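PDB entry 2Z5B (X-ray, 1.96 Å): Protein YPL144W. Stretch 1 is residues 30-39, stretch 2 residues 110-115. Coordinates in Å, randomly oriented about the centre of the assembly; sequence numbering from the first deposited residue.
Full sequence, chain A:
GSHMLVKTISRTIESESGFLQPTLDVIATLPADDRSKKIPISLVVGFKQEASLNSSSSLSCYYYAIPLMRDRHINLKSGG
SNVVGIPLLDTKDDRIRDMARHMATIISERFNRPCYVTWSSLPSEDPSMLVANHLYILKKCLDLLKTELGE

Stretch 1, residues 30-39: LPADDRSKKI
Stretch 2 110-115: RFNRPC

What holds these two distant pieces of one chain together? Chiefly the side chain of Arg-113, whose CA-to-CB bond points toward the other stretch and which carries 117 Å² of covered surface, the largest share of any residue here. Its chi angles run 63° (p), -159° (t), -38° (m) and 125°, a bent path that delivers the guanidinium to two backbone carbonyls. Ile-39 O accepts from both Arg-113 NE (2.8 Å, 152° at the hydrogen) and Arg-113 NH1 (2.9 Å, 142°), while Arg-113 NH2 reaches Arg-35 O at 2.5 Å and 131°, short but bent. Both oxygens lie at the edge of the group, near its plane, where its N-H bonds point.

What surrounds the faces of that guanidinium? Pro-31, at the end of a strand, covers one of them, its CG 3.4 Å from Arg-113 NH1; the proline ring is C-gamma endo, with phi/psi -58/135. Over the opposite face lies Lys-37 N. Asp-34 is p (chi1 63°) with its CB pointing toward the other stretch, yet its closest approach is only Asp-34 CB to Arg-113 NH2 at 4.4 Å, so no salt bridge forms. Ile-39, m then t (-67°, 169°), sets its CB 3.9 Å from Arg-113 NH1, but the end of its side chain leads away; its carbonyl does the bonding.

How do the backbones run past each other? Ser-36 CA lies 5.1 Å from Asn-112 CA, and Lys-37 CA 5.4 Å from Arg-113 CA, so the paired residues advance together in sequence. Asn-112 leaves the helix with positive phi (53/49), and Arg-113 follows extended at -151/163. Across from them, Ser-36 (-107/104) and Lys-37 (-157/-134) are loop residues. Lys-37 N remains 3.6 Å from Asn-112 O, without a hydrogen bond.

Which smaller side chains complete the fit? Ser-36 points its CB toward the second stretch, and its m rotamer (-57°) brings OG within 3.3 Å of Phe-111 O, to which it donates a weak hydrogen bond. Its CB also packs 3.4 Å from Asn-112 CB, whose side chain is t (-169°). Farther along, Pro-114, C-gamma exo, places its CD 3.6 Å from Lys-37 O, and that same Lys-37 O is 3.5 Å from Arg-113 CB. The CA-to-CB bonds of Arg-35, Lys-37 and Lys-38 point away, so these long side chains start out from the contact while their backbones line it.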

ATOM      1  N   LEU A  30     -10.490   4.493  -3.415  1.00 28.57           N
ATOM      2  CA  LEU A  30     -11.110   5.801  -3.540  1.00 31.56           C
ATOM      3  C   LEU A  30     -12.135   6.061  -2.438  1.00 33.03           C
ATOM      4  O   LEU A  30     -12.801   5.118  -1.986  1.00 32.63           O
ATOM      5  CB  LEU A  30     -11.830   5.896  -4.898  1.00 31.51           C
ATOM      6  CG  LEU A  30     -11.025   5.678  -6.184  1.00 33.57           C
ATOM      7  CD1 LEU A  30     -11.929   5.604  -7.390  1.00 33.21           C
ATOM      8  CD2 LEU A  30     -10.000   6.806  -6.358  1.00 35.59           C
ATOM      9  N   PRO A  31     -12.264   7.329  -1.998  1.00 35.35           N
ATOM     10  CA  PRO A  31     -13.410   7.718  -1.161  1.00 37.75           C
ATOM     11  C   PRO A  31     -14.698   7.414  -1.904  1.00 40.43           C
ATOM     12  O   PRO A  31     -14.796   7.703  -3.105  1.00 40.22           O
ATOM     13  CB  PRO A  31     -13.248   9.241  -1.017  1.00 37.59           C
ATOM     14  CG  PRO A  31     -12.288   9.644  -2.094  1.00 37.39           C
ATOM     15  CD  PRO A  31     -11.369   8.470  -2.256  1.00 35.32           C
ATOM     16  N   ALA A  32     -15.664   6.815  -1.210  1.00 43.87           N
ATOM     17  CA  ALA A  32     -16.960   6.482  -1.815  1.00 46.80           C
ATOM     18  C   ALA A  32     -17.809   7.733  -1.986  1.00 49.31           C
ATOM     19  O   ALA A  32     -18.638   7.820  -2.903  1.00 49.75           O
ATOM     20  CB  ALA A  32     -17.690   5.472  -0.971  1.00 47.19           C
ATOM     21  N   ASP A  33     -17.578   8.694  -1.092  1.00 51.88           N
ATOM     22  CA  ASP A  33     -18.287   9.964  -1.057  1.00 54.66           C
ATOM     23  C   ASP A  33     -17.244  11.054  -1.196  1.00 55.94           C
ATOM     24  O   ASP A  33     -16.281  11.095  -0.433  1.00 56.19           O
ATOM     25  CB  ASP A  33     -19.033  10.113   0.274  1.00 54.92           C
ATOM     26  CG  ASP A  33     -18.100  10.040   1.492  1.00 56.65           C
ATOM     27  OD1 ASP A  33     -18.325  10.814   2.447  1.00 57.60           O
ATOM     28  OD2 ASP A  33     -17.142   9.218   1.500  1.00 59.55           O
ATOM     29  N   ASP A  34     -17.412  11.943  -2.166  1.00 57.68           N
ATOM     30  CA  ASP A  34     -16.308  12.841  -2.469  1.00 59.27           C
ATOM     31  C   ASP A  34     -16.603  14.317  -2.719  1.00 60.10           C
ATOM     32  O   ASP A  34     -17.322  14.694  -3.659  1.00 60.54           O
ATOM     33  CB  ASP A  34     -15.461  12.279  -3.616  1.00 59.59           C
ATOM     34  CG  ASP A  34     -16.236  12.161  -4.901  1.00 60.59           C
ATOM     35  OD1 ASP A  34     -17.211  11.378  -4.943  1.00 60.93           O
ATOM     36  OD2 ASP A  34     -15.872  12.865  -5.867  1.00 62.02           O
ATOM     37  N   ARG A  35     -16.051  15.130  -1.827  1.00 60.71           N
ATOM     38  CA  ARG A  35     -15.539  16.443  -2.180  1.00 61.13           C
ATOM     39  C   ARG A  35     -14.023  16.338  -1.963  1.00 60.88           C
ATOM     40  O   ARG A  35     -13.441  15.266  -2.188  1.00 61.32           O
ATOM     41  CB  ARG A  35     -16.176  17.556  -1.340  1.00 61.46           C
ATOM     42  CG  ARG A  35     -17.551  17.991  -1.843  1.00 62.68           C
ATOM     43  CD  ARG A  35     -17.751  19.498  -1.704  1.00 64.46           C
ATOM     44  NE  ARG A  35     -19.035  19.933  -2.255  1.00 65.84           N
ATOM     45  CZ  ARG A  35     -19.234  20.312  -3.516  1.00 66.19           C
ATOM     46  NH1 ARG A  35     -18.229  20.318  -4.384  1.00 66.81           N
ATOM     47  NH2 ARG A  35     -20.445  20.688  -3.909  1.00 66.03           N
ATOM     48  N   SER A  36     -13.391  17.421  -1.514  1.00 60.25           N
ATOM     49  CA  SER A  36     -11.940  17.463  -1.364  1.00 59.19           C
ATOM     50  C   SER A  36     -11.534  17.412   0.111  1.00 58.14           C
ATOM     51  O   SER A  36     -11.664  18.418   0.826  1.00 58.45           O
ATOM     52  CB  SER A  36     -11.403  18.733  -2.028  1.00 59.60           C
ATOM     53  OG  SER A  36     -11.779  18.800  -3.395  1.00 59.96           O
ATOM     54  N   LYS A  37     -11.048  16.252   0.570  1.00 56.55           N
ATOM     55  CA  LYS A  37     -10.779  16.052   2.009  1.00 54.33           C
ATOM     56  C   LYS A  37      -9.762  14.988   2.470  1.00 52.46           C
ATOM     57  O   LYS A  37      -8.656  14.888   1.939  1.00 52.67           O
ATOM     58  CB  LYS A  37     -12.091  15.892   2.792  1.00 54.68           C
ATOM     59  CG  LYS A  37     -12.414  17.072   3.717  1.00 55.56           C
ATOM     60  CD  LYS A  37     -11.362  17.208   4.812  1.00 57.11           C
ATOM     61  CE  LYS A  37     -11.832  18.088   5.951  1.00 58.45           C
ATOM     62  NZ  LYS A  37     -10.951  17.924   7.142  1.00 57.64           N
ATOM     63  N   LYS A  38     -10.162  14.217   3.482  1.00 49.74           N
ATOM     64  CA  LYS A  38      -9.246  13.488   4.354  1.00 46.93           C
ATOM     65  C   LYS A  38      -8.877  12.074   3.894  1.00 44.67           C
ATOM     66  O   LYS A  38      -7.818  11.560   4.255  1.00 44.45           O
ATOM     67  CB  LYS A  38      -9.852  13.410   5.757  1.00 47.73           C
ATOM     68  CG  LYS A  38      -8.818  13.411   6.874  1.00 48.68           C
ATOM     69  CD  LYS A  38      -9.444  13.771   8.223  1.00 49.88           C
ATOM     70  CE  LYS A  38      -8.483  14.623   9.072  1.00 50.65           C
ATOM     71  NZ  LYS A  38      -7.056  14.164   9.008  1.00 50.76           N
ATOM     72  N   ILE A  39      -9.761  11.444   3.130  1.00 40.88           N
ATOM     73  CA  ILE A  39      -9.540  10.080   2.671  1.00 38.62           C
ATOM     74  C   ILE A  39      -8.611  10.101   1.450  1.00 36.28           C
ATOM     75  O   ILE A  39      -8.928  10.747   0.456  1.00 35.81           O
ATOM     76  CB  ILE A  39     -10.874   9.362   2.357  1.00 38.57           C
ATOM     77  CG1 ILE A  39     -11.680   9.158   3.652  1.00 38.44           C
ATOM     78  CG2 ILE A  39     -10.620   8.028   1.638  1.00 37.62           C
ATOM     79  CD1 ILE A  39     -13.118   8.706   3.442  1.00 38.77           C
ATOM     80  N   ARG A 110      -5.241  17.725  -8.385  1.00 39.30           N
ATOM     81  CA  ARG A 110      -6.508  17.665  -9.088  1.00 38.71           C
ATOM     82  C   ARG A 110      -7.680  17.490  -8.131  1.00 38.63           C
ATOM     83  O   ARG A 110      -8.735  18.097  -8.312  1.00 38.18           O
ATOM     84  CB  ARG A 110      -6.484  16.563 -10.157  1.00 38.96           C
ATOM     85  CG  ARG A 110      -7.727  16.486 -11.045  1.00 40.22           C
ATOM     86  CD  ARG A 110      -8.095  17.839 -11.678  1.00 42.46           C
ATOM     87  NE  ARG A 110      -9.301  17.753 -12.505  1.00 43.68           N
ATOM     88  CZ  ARG A 110     -10.547  17.698 -12.036  1.00 44.92           C
ATOM     89  NH1 ARG A 110     -10.782  17.706 -10.731  1.00 46.22           N
ATOM     90  NH2 ARG A 110     -11.569  17.623 -12.883  1.00 46.61           N
ATOM     91  N   PHE A 111      -7.487  16.684  -7.094  1.00 38.32           N
ATOM     92  CA  PHE A 111      -8.608  16.296  -6.256  1.00 38.40           C
ATOM     93  C   PHE A 111      -8.526  16.802  -4.831  1.00 38.41           C
ATOM     94  O   PHE A 111      -9.413  16.529  -4.028  1.00 38.89           O
ATOM     95  CB  PHE A 111      -8.817  14.781  -6.329  1.00 37.89           C
ATOM     96  CG  PHE A 111      -9.086  14.297  -7.722  1.00 37.57           C
ATOM     97  CD1 PHE A 111     -10.315  14.564  -8.342  1.00 37.14           C
ATOM     98  CD2 PHE A 111      -8.110  13.612  -8.431  1.00 37.29           C
ATOM     99  CE1 PHE A 111     -10.560  14.140  -9.634  1.00 37.05           C
ATOM    100  CE2 PHE A 111      -8.347  13.186  -9.723  1.00 36.82           C
ATOM    101  CZ  PHE A 111      -9.576  13.444 -10.326  1.00 37.38           C
ATOM    102  N   ASN A 112      -7.466  17.557  -4.548  1.00 38.50           N
ATOM    103  CA  ASN A 112      -7.250  18.192  -3.257  1.00 38.85           C
ATOM    104  C   ASN A 112      -7.329  17.192  -2.101  1.00 38.16           C
ATOM    105  O   ASN A 112      -8.027  17.417  -1.112  1.00 38.22           O
ATOM    106  CB  ASN A 112      -8.210  19.382  -3.076  1.00 39.33           C
ATOM    107  CG  ASN A 112      -7.870  20.252  -1.861  1.00 41.46           C
ATOM    108  OD1 ASN A 112      -8.720  20.992  -1.362  1.00 44.02           O
ATOM    109  ND2 ASN A 112      -6.639  20.168  -1.389  1.00 40.94           N
ATOM    110  N   ARG A 113      -6.605  16.082  -2.247  1.00 36.66           N
ATOM    111  CA  ARG A 113      -6.537  15.060  -1.204  1.00 35.76           C
ATOM    112  C   ARG A 113      -5.198  14.329  -1.255  1.00 33.81           C
ATOM    113  O   ARG A 113      -4.502  14.405  -2.264  1.00 33.87           O
ATOM    114  CB  ARG A 113      -7.683  14.064  -1.373  1.00 36.17           C
ATOM    115  CG  ARG A 113      -7.655  13.275  -2.664  1.00 39.03           C
ATOM    116  CD  ARG A 113      -9.031  12.744  -2.968  1.00 42.45           C
ATOM    117  NE  ARG A 113      -9.667  12.326  -1.735  1.00 44.84           N
ATOM    118  CZ  ARG A 113     -10.848  12.760  -1.309  1.00 44.88           C
ATOM    119  NH1 ARG A 113     -11.314  12.321  -0.153  1.00 43.45           N
ATOM    120  NH2 ARG A 113     -11.569  13.594  -2.041  1.00 44.57           N
ATOM    121  N   PRO A 114      -4.836  13.612  -0.173  1.00 32.43           N
ATOM    122  CA  PRO A 114      -3.574  12.891  -0.251  1.00 30.87           C
ATOM    123  C   PRO A 114      -3.706  11.758  -1.283  1.00 29.83           C
ATOM    124  O   PRO A 114      -4.833  11.332  -1.584  1.00 27.94           O
ATOM    125  CB  PRO A 114      -3.376  12.339   1.166  1.00 31.18           C
ATOM    126  CG  PRO A 114      -4.433  13.026   2.033  1.00 32.30           C
ATOM    127  CD  PRO A 114      -5.536  13.390   1.108  1.00 31.96           C
ATOM    128  N   CYS A 115      -2.569  11.331  -1.836  1.00 28.27           N
ATOM    129  CA  CYS A 115      -2.527  10.304  -2.874  1.00 27.88           C
ATOM    130  C   CYS A 115      -1.292   9.442  -2.683  1.00 26.31           C
ATOM    131  O   CYS A 115      -0.198   9.971  -2.447  1.00 25.72           O
ATOM    132  CB  CYS A 115      -2.459  10.946  -4.284  1.00 27.47           C
ATOM    133  SG  CYS A 115      -2.589   9.754  -5.663  1.00 31.72           S
TER